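PDB 4WES: nitrogenase molybdenum-iron protein beta chain from Clostridium pasteurianum, which forms, together with the alpha chain, the nitrogenase component that reduces dinitrogen to ammonia and holds an [8Fe-7S] cluster at their interface. Local coordinates for residues B[5-19]-B[369-383]. Numbering follows the deposited sequence.
Sequences TPKEIVERKALRINP and KVEGDFFDVHQWIKN
The Phe375 ring is covered on both faces by residues 5-19. Ile17 CD1 sits over its centre, 3.9 Å from the centroid. Thr5 CG2 lies over the opposite face, toward the rim. Both are CH-pi contacts. Phe375 CG stands anti to the backbone N (chi1 -169°), which carries the ring out from the helix between them. The Phe374 ring takes Asn18 O and Pro19 O at its edge. The Arg12 guanidinium has Asp373 at its edge, a water over one face and Phe375 CG over the other. It grips the carboxylate end-on, with NH1 to Asp373 OD2 (2.8 Å) and NH2 to OD1, each on a syn lone pair. Arg12 NH2 also forms a salt bridge with Asp376 OD1. Arg16 NH1 reaches Asp373 OD2 (2.8 Å) from above the carboxylate plane.

The two aspartates form a capping box at the start of helix 374-383. Asp376 N donates to Asp373 OD1, and Asp373 N donates to Asp376 OD2. Lys369 NZ meets that same OD2 from the other face. This helix follows strand 367-370, an outermost strand of a parallel five-stranded sheet within this chain. Residues 5-19 run back along the helix, from Lys7 beside Gln379 to Asn18 beside Phe374. Strand 16-17 pairs antiparallel with a strand of the alpha chain, and Arg16 NE forms a salt bridge with Asp109 of that chain.

Farther along, the Gln379 amide bonds to backbone through both its nitrogen and its oxygen. NE2 donates to Pro6 O (2.8 Å) at 166°, and OE1 accepts from Val10 N. Asn383 ND2 donates to Lys7 O (2.8 Å).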
ATOM      1  N   THR B   5     -22.295  15.444  -9.812  1.00  9.89           N
ATOM      2  CA  THR B   5     -22.647  15.502  -8.407  1.00 10.85           C
ATOM      3  C   THR B   5     -22.464  16.932  -7.877  1.00 12.11           C
ATOM      4  O   THR B   5     -21.329  17.407  -7.822  1.00 13.89           O
ATOM      5  CB  THR B   5     -21.767  14.534  -7.604  1.00 10.40           C
ATOM      6  OG1 THR B   5     -21.958  13.237  -8.160  1.00  9.93           O
ATOM      7  CG2 THR B   5     -22.169  14.555  -6.141  1.00 10.48           C
ATOM      8  N   PRO B   6     -23.561  17.609  -7.502  1.00 12.84           N
ATOM      9  CA  PRO B   6     -23.383  18.995  -7.076  1.00 14.09           C
ATOM     10  C   PRO B   6     -23.031  19.098  -5.616  1.00 13.09           C
ATOM     11  O   PRO B   6     -23.246  18.171  -4.835  1.00 12.91           O
ATOM     12  CB  PRO B   6     -24.753  19.612  -7.321  1.00 17.91           C
ATOM     13  CG  PRO B   6     -25.735  18.515  -7.327  1.00 20.41           C
ATOM     14  CD  PRO B   6     -24.977  17.205  -7.549  1.00 12.81           C
ATOM     15  N   LYS B   7     -22.513  20.267  -5.245  1.00 13.86           N
ATOM     16  CA  LYS B   7     -22.259  20.552  -3.845  1.00 14.38           C
ATOM     17  C   LYS B   7     -23.555  20.711  -3.042  1.00 14.26           C
ATOM     18  O   LYS B   7     -23.633  20.336  -1.899  1.00 15.64           O
ATOM     19  CB  LYS B   7     -21.434  21.833  -3.762  1.00 15.80           C
ATOM     20  CG  LYS B   7     -21.034  22.236  -2.357  1.00 17.14           C
ATOM     21  CD  LYS B   7     -20.144  23.448  -2.353  1.00 18.65           C
ATOM     22  CE  LYS B   7     -19.841  23.873  -0.922  1.00 22.86           C
ATOM     23  NZ  LYS B   7     -19.027  25.108  -0.880  1.00 36.47           N
ATOM     24  N   GLU B   8     -24.569  21.318  -3.651  1.00 14.18           N
ATOM     25  CA  GLU B   8     -25.810  21.595  -2.930  1.00 14.95           C
ATOM     26  C   GLU B   8     -26.572  20.299  -2.645  1.00 13.84           C
ATOM     27  O   GLU B   8     -26.969  19.567  -3.556  1.00 14.64           O
ATOM     28  CB  GLU B   8     -26.650  22.585  -3.723  1.00 18.43           C
ATOM     29  CG  GLU B   8     -25.945  23.904  -4.044  1.00 29.80           C
ATOM     30  CD  GLU B   8     -24.710  23.906  -4.998  1.00 46.30           C
ATOM     31  OE1 GLU B   8     -24.588  23.061  -5.971  1.00 24.28           O
ATOM     32  OE2 GLU B   8     -23.865  24.852  -4.782  1.00 37.52           O
ATOM     33  N   ILE B   9     -26.733  20.003  -1.374  1.00 16.38           N
ATOM     34  CA  ILE B   9     -27.190  18.699  -0.937  1.00 17.54           C
ATOM     35  C   ILE B   9     -28.656  18.549  -1.258  1.00 18.38           C
ATOM     36  O   ILE B   9     -29.453  19.484  -1.067  1.00 19.13           O
ATOM     37  CB  ILE B   9     -26.903  18.465   0.557  1.00 19.27           C
ATOM     38  CG1 ILE B   9     -25.396  18.188   0.816  1.00 20.59           C
ATOM     39  CG2 ILE B   9     -27.719  17.300   1.083  1.00 22.62           C
ATOM     40  CD1 ILE B   9     -24.987  18.469   2.249  1.00 25.66           C
ATOM     41  N   VAL B  10     -29.014  17.389  -1.795  1.00 17.05           N
ATOM     42  CA  VAL B  10     -30.404  17.050  -2.091  1.00 19.33           C
ATOM     43  C   VAL B  10     -30.775  15.900  -1.198  1.00 16.08           C
ATOM     44  O   VAL B  10     -30.047  14.880  -1.106  1.00 18.67           O
ATOM     45  CB  VAL B  10     -30.619  16.638  -3.572  1.00 18.78           C
ATOM     46  CG1 VAL B  10     -32.082  16.287  -3.851  1.00 19.71           C
ATOM     47  CG2 VAL B  10     -30.112  17.721  -4.525  1.00 21.87           C
ATOM     48  N   GLU B  11     -31.907  16.031  -0.553  1.00 14.32           N
ATOM     49  CA  GLU B  11     -32.459  14.918   0.205  1.00 17.31           C
ATOM     50  C   GLU B  11     -33.417  14.135  -0.715  1.00 16.15           C
ATOM     51  O   GLU B  11     -34.641  14.413  -0.752  1.00 16.49           O
ATOM     52  CB  GLU B  11     -33.181  15.413   1.451  1.00 20.38           C
ATOM     53  CG  GLU B  11     -32.300  16.161   2.427  1.00 31.15           C
ATOM     54  CD  GLU B  11     -31.183  15.306   2.937  1.00 98.17           C
ATOM     55  OE1 GLU B  11     -31.419  14.088   3.092  1.00127.37           O
ATOM     56  OE2 GLU B  11     -30.079  15.853   3.172  1.00125.75           O
ATOM     57  N   ARG B  12     -32.863  13.192  -1.446  1.00 14.05           N
ATOM     58  CA  ARG B  12     -33.671  12.420  -2.356  1.00 13.60           C
ATOM     59  C   ARG B  12     -34.600  11.523  -1.570  1.00 14.41           C
ATOM     60  O   ARG B  12     -34.231  11.016  -0.502  1.00 16.84           O
ATOM     61  CB  ARG B  12     -32.785  11.539  -3.272  1.00 12.65           C
ATOM     62  CG  ARG B  12     -32.075  12.328  -4.314  1.00 12.49           C
ATOM     63  CD  ARG B  12     -30.959  11.540  -4.955  1.00 11.23           C
ATOM     64  NE  ARG B  12     -29.792  11.468  -4.076  1.00 11.12           N
ATOM     65  CZ  ARG B  12     -29.208  10.359  -3.632  1.00  9.96           C
ATOM     66  NH1 ARG B  12     -29.628   9.148  -3.994  1.00  9.88           N
ATOM     67  NH2 ARG B  12     -28.172  10.475  -2.830  1.00 10.15           N
ATOM     68  N   LYS B  13     -35.781  11.311  -2.111  1.00 12.98           N
ATOM     69  CA  LYS B  13     -36.785  10.416  -1.515  1.00 16.38           C
ATOM     70  C   LYS B  13     -37.033   9.171  -2.371  1.00 14.83           C
ATOM     71  O   LYS B  13     -37.700   8.258  -1.883  1.00 19.50           O
ATOM     72  CB  LYS B  13     -38.136  11.155  -1.289  1.00 16.79           C
ATOM     73  CG  LYS B  13     -38.092  12.396  -0.436  1.00 23.40           C
ATOM     74  CD  LYS B  13     -39.472  13.030  -0.297  1.00 37.68           C
ATOM     75  CE  LYS B  13     -39.388  14.382   0.391  1.00 42.22           C
ATOM     76  NZ  LYS B  13     -40.688  14.822   0.970  1.00 78.71           N
ATOM     77  N   ALA B  14     -36.621   9.164  -3.630  1.00 11.36           N
ATOM     78  CA  ALA B  14     -37.004   8.096  -4.546  1.00 10.01           C
ATOM     79  C   ALA B  14     -35.853   7.534  -5.371  1.00  9.95           C
ATOM     80  O   ALA B  14     -35.760   6.312  -5.560  1.00 12.58           O
ATOM     81  CB  ALA B  14     -38.137   8.558  -5.446  1.00 11.03           C
ATOM     82  N   LEU B  15     -35.013   8.414  -5.891  1.00  9.78           N
ATOM     83  CA  LEU B  15     -33.933   7.983  -6.782  1.00  9.75           C
ATOM     84  C   LEU B  15     -32.711   7.584  -5.982  1.00  9.30           C
ATOM     85  O   LEU B  15     -32.118   8.390  -5.282  1.00 10.33           O
ATOM     86  CB  LEU B  15     -33.573   9.165  -7.688  1.00  9.50           C
ATOM     87  CG  LEU B  15     -32.537   8.888  -8.739  1.00  9.54           C
ATOM     88  CD1 LEU B  15     -33.042   7.975  -9.838  1.00 10.31           C
ATOM     89  CD2 LEU B  15     -32.075  10.208  -9.366  1.00 10.51           C
ATOM     90  N   ARG B  16     -32.348   6.297  -6.097  1.00  8.88           N
ATOM     91  CA  ARG B  16     -31.152   5.749  -5.456  1.00  8.23           C
ATOM     92  C   ARG B  16     -30.002   5.860  -6.464  1.00  8.85           C
ATOM     93  O   ARG B  16     -30.158   5.492  -7.616  1.00  9.68           O
ATOM     94  CB  ARG B  16     -31.440   4.314  -5.074  1.00  8.84           C
ATOM     95  CG  ARG B  16     -30.281   3.541  -4.469  1.00  9.21           C
ATOM     96  CD  ARG B  16     -29.760   4.098  -3.171  1.00  9.96           C
ATOM     97  NE  ARG B  16     -30.787   4.040  -2.129  1.00 10.44           N
ATOM     98  CZ  ARG B  16     -30.844   4.847  -1.085  1.00 12.35           C
ATOM     99  NH1 ARG B  16     -29.996   5.855  -0.943  1.00 14.28           N
ATOM    100  NH2 ARG B  16     -31.791   4.679  -0.165  1.00 15.29           N
ATOM    101  N   ILE B  17     -28.853   6.344  -5.986  1.00  8.20           N
ATOM    102  CA  ILE B  17     -27.718   6.586  -6.853  1.00  8.34           C
ATOM    103  C   ILE B  17     -26.493   5.967  -6.198  1.00  7.51           C
ATOM    104  O   ILE B  17     -26.187   6.278  -5.068  1.00  8.89           O
ATOM    105  CB  ILE B  17     -27.460   8.107  -7.075  1.00  8.32           C
ATOM    106  CG1 ILE B  17     -28.721   8.851  -7.521  1.00  8.81           C
ATOM    107  CG2 ILE B  17     -26.317   8.286  -8.057  1.00  9.19           C
ATOM    108  CD1 ILE B  17     -28.562  10.368  -7.541  1.00  9.64           C
ATOM    109  N   ASN B  18     -25.783   5.091  -6.929  1.00  7.74           N
ATOM    110  CA  ASN B  18     -24.474   4.627  -6.455  1.00  7.87           C
ATOM    111  C   ASN B  18     -24.595   3.967  -5.075  1.00  7.70           C
ATOM    112  O   ASN B  18     -24.040   4.438  -4.069  1.00  7.98           O
ATOM    113  CB  ASN B  18     -23.446   5.743  -6.467  1.00  7.98           C
ATOM    114  CG  ASN B  18     -23.144   6.257  -7.855  1.00  8.36           C
ATOM    115  OD1 ASN B  18     -23.704   5.789  -8.841  1.00  9.13           O
ATOM    116  ND2 ASN B  18     -22.246   7.233  -7.930  1.00  9.25           N
ATOM    117  N   PRO B  19     -25.351   2.869  -4.995  1.00  7.90           N
ATOM    118  CA  PRO B  19     -25.753   2.306  -3.703  1.00  7.89           C
ATOM    119  C   PRO B  19     -24.604   1.724  -2.867  1.00  7.89           C
ATOM    120  O   PRO B  19     -23.640   1.180  -3.398  1.00  8.28           O
ATOM    121  CB  PRO B  19     -26.758   1.238  -4.109  1.00  8.90           C
ATOM    122  CG  PRO B  19     -26.280   0.766  -5.430  1.00  8.97           C
ATOM    123  CD  PRO B  19     -25.881   2.066  -6.116  1.00  8.32           C
ATOM    124  N   LYS B 369     -25.746   7.846   8.444  1.00 12.27           N
ATOM    125  CA  LYS B 369     -26.951   7.604   7.695  1.00 12.01           C
ATOM    126  C   LYS B 369     -27.110   6.130   7.351  1.00 10.55           C
ATOM    127  O   LYS B 369     -26.211   5.479   6.803  1.00 12.41           O
ATOM    128  CB  LYS B 369     -26.997   8.433   6.413  1.00 12.82           C
ATOM    129  CG  LYS B 369     -28.322   8.335   5.677  1.00 13.11           C
ATOM    130  CD  LYS B 369     -28.399   9.298   4.498  1.00 14.72           C
ATOM    131  CE  LYS B 369     -29.666   9.117   3.729  1.00 18.26           C
ATOM    132  NZ  LYS B 369     -29.751  10.050   2.564  1.00 25.18           N
ATOM    133  N   VAL B 370     -28.287   5.618   7.662  1.00 10.47           N
ATOM    134  CA  VAL B 370     -28.743   4.302   7.252  1.00 10.32           C
ATOM    135  C   VAL B 370     -29.505   4.462   5.924  1.00  9.81           C
ATOM    136  O   VAL B 370     -30.300   5.405   5.758  1.00 11.14           O
ATOM    137  CB  VAL B 370     -29.636   3.707   8.337  1.00 11.98           C
ATOM    138  CG1 VAL B 370     -30.354   2.458   7.882  1.00 13.20           C
ATOM    139  CG2 VAL B 370     -28.812   3.430   9.580  1.00 14.57           C
ATOM    140  N   GLU B 371     -29.283   3.552   4.993  1.00 10.45           N
ATOM    141  CA  GLU B 371     -29.831   3.688   3.658  1.00 10.41           C
ATOM    142  C   GLU B 371     -29.358   4.988   2.992  1.00 10.52           C
ATOM    143  O   GLU B 371     -30.092   5.632   2.249  1.00 12.06           O
ATOM    144  CB  GLU B 371     -31.335   3.491   3.599  1.00 11.13           C
ATOM    145  CG  GLU B 371     -31.776   2.109   4.041  1.00 12.25           C
ATOM    146  CD  GLU B 371     -33.251   1.928   3.888  1.00 13.38           C
ATOM    147  OE1 GLU B 371     -33.716   1.488   2.817  1.00 15.91           O
ATOM    148  OE2 GLU B 371     -33.960   2.277   4.828  1.00 20.83           O
ATOM    149  N   GLY B 372     -28.105   5.336   3.233  1.00 10.40           N
ATOM    150  CA  GLY B 372     -27.430   6.367   2.438  1.00 10.45           C
ATOM    151  C   GLY B 372     -26.632   5.689   1.326  1.00  9.32           C
ATOM    152  O   GLY B 372     -26.495   4.471   1.287  1.00 10.04           O
ATOM    153  N   ASP B 373     -26.118   6.522   0.414  1.00  8.77           N
ATOM    154  CA  ASP B 373     -25.384   5.979  -0.719  1.00  8.29           C
ATOM    155  C   ASP B 373     -24.104   6.776  -0.990  1.00  8.96           C
ATOM    156  O   ASP B 373     -23.781   7.732  -0.272  1.00  9.04           O
ATOM    157  CB  ASP B 373     -26.315   5.836  -1.939  1.00  8.46           C
ATOM    158  CG  ASP B 373     -26.989   7.132  -2.346  1.00  9.01           C
ATOM    159  OD1 ASP B 373     -26.330   8.192  -2.312  1.00  9.33           O
ATOM    160  OD2 ASP B 373     -28.163   7.067  -2.757  1.00  9.40           O
ATOM    161  N   PHE B 374     -23.322   6.337  -1.975  1.00  8.02           N
ATOM    162  CA  PHE B 374     -22.063   7.006  -2.299  1.00  8.16           C
ATOM    163  C   PHE B 374     -22.277   8.407  -2.848  1.00  8.99           C
ATOM    164  O   PHE B 374     -21.360   9.210  -2.813  1.00  9.25           O
ATOM    165  CB  PHE B 374     -21.247   6.181  -3.299  1.00  8.39           C
ATOM    166  CG  PHE B 374     -20.499   4.990  -2.732  1.00  8.04           C
ATOM    167  CD1 PHE B 374     -19.200   5.121  -2.302  1.00  8.45           C
ATOM    168  CD2 PHE B 374     -21.090   3.739  -2.624  1.00  8.72           C
ATOM    169  CE1 PHE B 374     -18.483   4.053  -1.829  1.00  8.65           C
ATOM    170  CE2 PHE B 374     -20.387   2.653  -2.132  1.00  9.75           C
ATOM    171  CZ  PHE B 374     -19.082   2.826  -1.723  1.00  9.31           C
ATOM    172  N   PHE B 375     -23.454   8.685  -3.413  1.00  8.14           N
ATOM    173  CA  PHE B 375     -23.744  10.049  -3.868  1.00  8.48           C
ATOM    174  C   PHE B 375     -23.907  10.967  -2.671  1.00  9.01           C
ATOM    175  O   PHE B 375     -23.329  12.077  -2.661  1.00  9.70           O
ATOM    176  CB  PHE B 375     -24.981  10.006  -4.781  1.00  8.88           C
ATOM    177  CG  PHE B 375     -25.255  11.277  -5.537  1.00  8.86           C
ATOM    178  CD1 PHE B 375     -24.848  11.434  -6.845  1.00  9.69           C
ATOM    179  CD2 PHE B 375     -25.983  12.302  -4.958  1.00  9.38           C
ATOM    180  CE1 PHE B 375     -25.142  12.568  -7.565  1.00  9.79           C
ATOM    181  CE2 PHE B 375     -26.260  13.450  -5.683  1.00 10.46           C
ATOM    182  CZ  PHE B 375     -25.867  13.577  -6.991  1.00 10.41           C
ATOM    183  N   ASP B 376     -24.649  10.523  -1.662  1.00  8.99           N
ATOM    184  CA  ASP B 376     -24.748  11.301  -0.411  1.00  8.91           C
ATOM    185  C   ASP B 376     -23.378  11.652   0.135  1.00  9.74           C
ATOM    186  O   ASP B 376     -23.094  12.810   0.457  1.00 10.39           O
ATOM    187  CB  ASP B 376     -25.460  10.497   0.663  1.00  9.91           C
ATOM    188  CG  ASP B 376     -26.962  10.316   0.431  1.00 10.51           C
ATOM    189  OD1 ASP B 376     -27.649  11.289   0.036  1.00 11.63           O
ATOM    190  OD2 ASP B 376     -27.450   9.202   0.748  1.00 12.16           O
ATOM    191  N   VAL B 377     -22.504  10.639   0.296  1.00  9.33           N
ATOM    192  CA  VAL B 377     -21.265  10.905   0.979  1.00  9.34           C
ATOM    193  C   VAL B 377     -20.421  11.880   0.160  1.00  8.91           C
ATOM    194  O   VAL B 377     -19.727  12.733   0.721  1.00  9.82           O
ATOM    195  CB  VAL B 377     -20.525   9.622   1.350  1.00  9.91           C
ATOM    196  CG1 VAL B 377     -19.193   9.953   2.022  1.00 13.36           C
ATOM    197  CG2 VAL B 377     -21.358   8.829   2.331  1.00 11.97           C
ATOM    198  N   HIS B 378     -20.420  11.709  -1.163  1.00  8.44           N
ATOM    199  CA  HIS B 378     -19.677  12.653  -1.990  1.00  8.98           C
ATOM    200  C   HIS B 378     -20.178  14.082  -1.765  1.00  9.34           C
ATOM    201  O   HIS B 378     -19.383  15.017  -1.605  1.00  9.90           O
ATOM    202  CB  HIS B 378     -19.728  12.236  -3.447  1.00  8.55           C
ATOM    203  CG  HIS B 378     -18.778  13.005  -4.298  1.00  9.04           C
ATOM    204  ND1 HIS B 378     -18.830  12.938  -5.664  1.00  9.64           N
ATOM    205  CD2 HIS B 378     -17.740  13.824  -3.980  1.00  9.36           C
ATOM    206  CE1 HIS B 378     -17.873  13.708  -6.156  1.00  9.69           C
ATOM    207  NE2 HIS B 378     -17.183  14.237  -5.146  1.00  9.88           N
ATOM    208  N   GLN B 379     -21.493  14.264  -1.789  1.00  9.23           N
ATOM    209  CA  GLN B 379     -22.042  15.607  -1.531  1.00  9.52           C
ATOM    210  C   GLN B 379     -21.573  16.148  -0.188  1.00  9.81           C
ATOM    211  O   GLN B 379     -21.210  17.338  -0.075  1.00 11.03           O
ATOM    212  CB  GLN B 379     -23.562  15.629  -1.583  1.00 10.35           C
ATOM    213  CG  GLN B 379     -24.128  15.304  -2.955  1.00 11.21           C
ATOM    214  CD  GLN B 379     -25.528  15.912  -3.122  1.00 11.80           C
ATOM    215  OE1 GLN B 379     -26.492  15.459  -2.524  1.00 14.57           O
ATOM    216  NE2 GLN B 379     -25.593  16.973  -3.884  1.00 12.98           N
ATOM    217  N   TRP B 380     -21.597  15.323   0.850  1.00 10.08           N
ATOM    218  CA  TRP B 380     -21.143  15.784   2.155  1.00  9.60           C
ATOM    219  C   TRP B 380     -19.682  16.221   2.113  1.00 10.15           C
ATOM    220  O   TRP B 380     -19.336  17.256   2.693  1.00 10.97           O
ATOM    221  CB  TRP B 380     -21.339  14.697   3.207  1.00 10.75           C
ATOM    222  CG  TRP B 380     -22.741  14.225   3.355  1.00 11.69           C
ATOM    223  CD1 TRP B 380     -23.899  14.806   2.869  1.00 13.36           C
ATOM    224  CD2 TRP B 380     -23.147  13.055   4.039  1.00 11.99           C
ATOM    225  NE1 TRP B 380     -24.987  14.042   3.206  1.00 15.89           N
ATOM    226  CE2 TRP B 380     -24.544  12.955   3.914  1.00 14.47           C
ATOM    227  CE3 TRP B 380     -22.450  12.067   4.742  1.00 12.60           C
ATOM    228  CZ2 TRP B 380     -25.260  11.913   4.492  1.00 18.67           C
ATOM    229  CZ3 TRP B 380     -23.157  11.040   5.305  1.00 15.24           C
ATOM    230  CH2 TRP B 380     -24.544  10.977   5.183  1.00 16.89           C
ATOM    231  N   ILE B 381     -18.849  15.427   1.443  1.00  9.76           N
ATOM    232  CA  ILE B 381     -17.431  15.746   1.325  1.00  9.25           C
ATOM    233  C   ILE B 381     -17.208  17.077   0.633  1.00 10.60           C
ATOM    234  O   ILE B 381     -16.321  17.831   1.001  1.00 10.90           O
ATOM    235  CB  ILE B 381     -16.695  14.596   0.633  1.00  9.75           C
ATOM    236  CG1 ILE B 381     -16.594  13.403   1.588  1.00  9.92           C
ATOM    237  CG2 ILE B 381     -15.331  15.009   0.148  1.00 10.67           C
ATOM    238  CD1 ILE B 381     -16.182  12.101   0.919  1.00 10.09           C
ATOM    239  N   LYS B 382     -18.042  17.374  -0.370  1.00 10.15           N
ATOM    240  CA  LYS B 382     -17.912  18.664  -1.044  0.50 10.75           C
ATOM    241  C   LYS B 382     -18.205  19.861  -0.140  1.00 12.46           C
ATOM    242  O   LYS B 382     -17.762  20.984  -0.421  1.00 15.59           O
ATOM    243  CB  LYS B 382     -18.839  18.732  -2.260  0.50 11.81           C
ATOM    244  CG  LYS B 382     -18.438  17.803  -3.387  0.50 12.55           C
ATOM    245  CD  LYS B 382     -19.467  17.837  -4.502  0.50 12.81           C
ATOM    246  CE  LYS B 382     -18.985  17.028  -5.678  0.50 15.15           C
ATOM    247  NZ  LYS B 382     -17.733  17.607  -6.253  0.50 21.26           N
ATOM    248  N   ASN B 383     -18.987  19.624   0.910  1.00 11.61           N
ATOM    249  CA  ASN B 383     -19.289  20.665   1.885  1.00 11.93           C
ATOM    250  C   ASN B 383     -18.298  20.757   3.023  1.00 12.59           C
ATOM    251  O   ASN B 383     -18.034  21.858   3.504  1.00 14.92           O
ATOM    252  CB  ASN B 383     -20.712  20.494   2.388  1.00 13.41           C
ATOM    253  CG  ASN B 383     -21.721  20.915   1.344  1.00 13.88           C
ATOM    254  OD1 ASN B 383     -22.084  22.080   1.289  1.00 18.64           O
ATOM    255  ND2 ASN B 383     -22.155  19.991   0.509  1.00 12.74           N
TER
HETATM  256  O   HOH W   1     -20.969  11.344  -6.529  1.00 10.33           O
HETATM  257  O   HOH W   2     -28.433  13.510  -2.740  1.00 14.72           O
HETATM  258  O   HOH W   3     -29.290  12.603   3.571  1.00 27.81           O
HETATM  259  O   HOH W   4     -30.402  11.515  -0.390  1.00 20.96           O
HETATM  260  O   HOH W   5     -32.335   1.860   0.492  1.00 16.41           O
HETATM  261  O   HOH W   6     -20.532   8.583  -5.818  1.00 10.16           O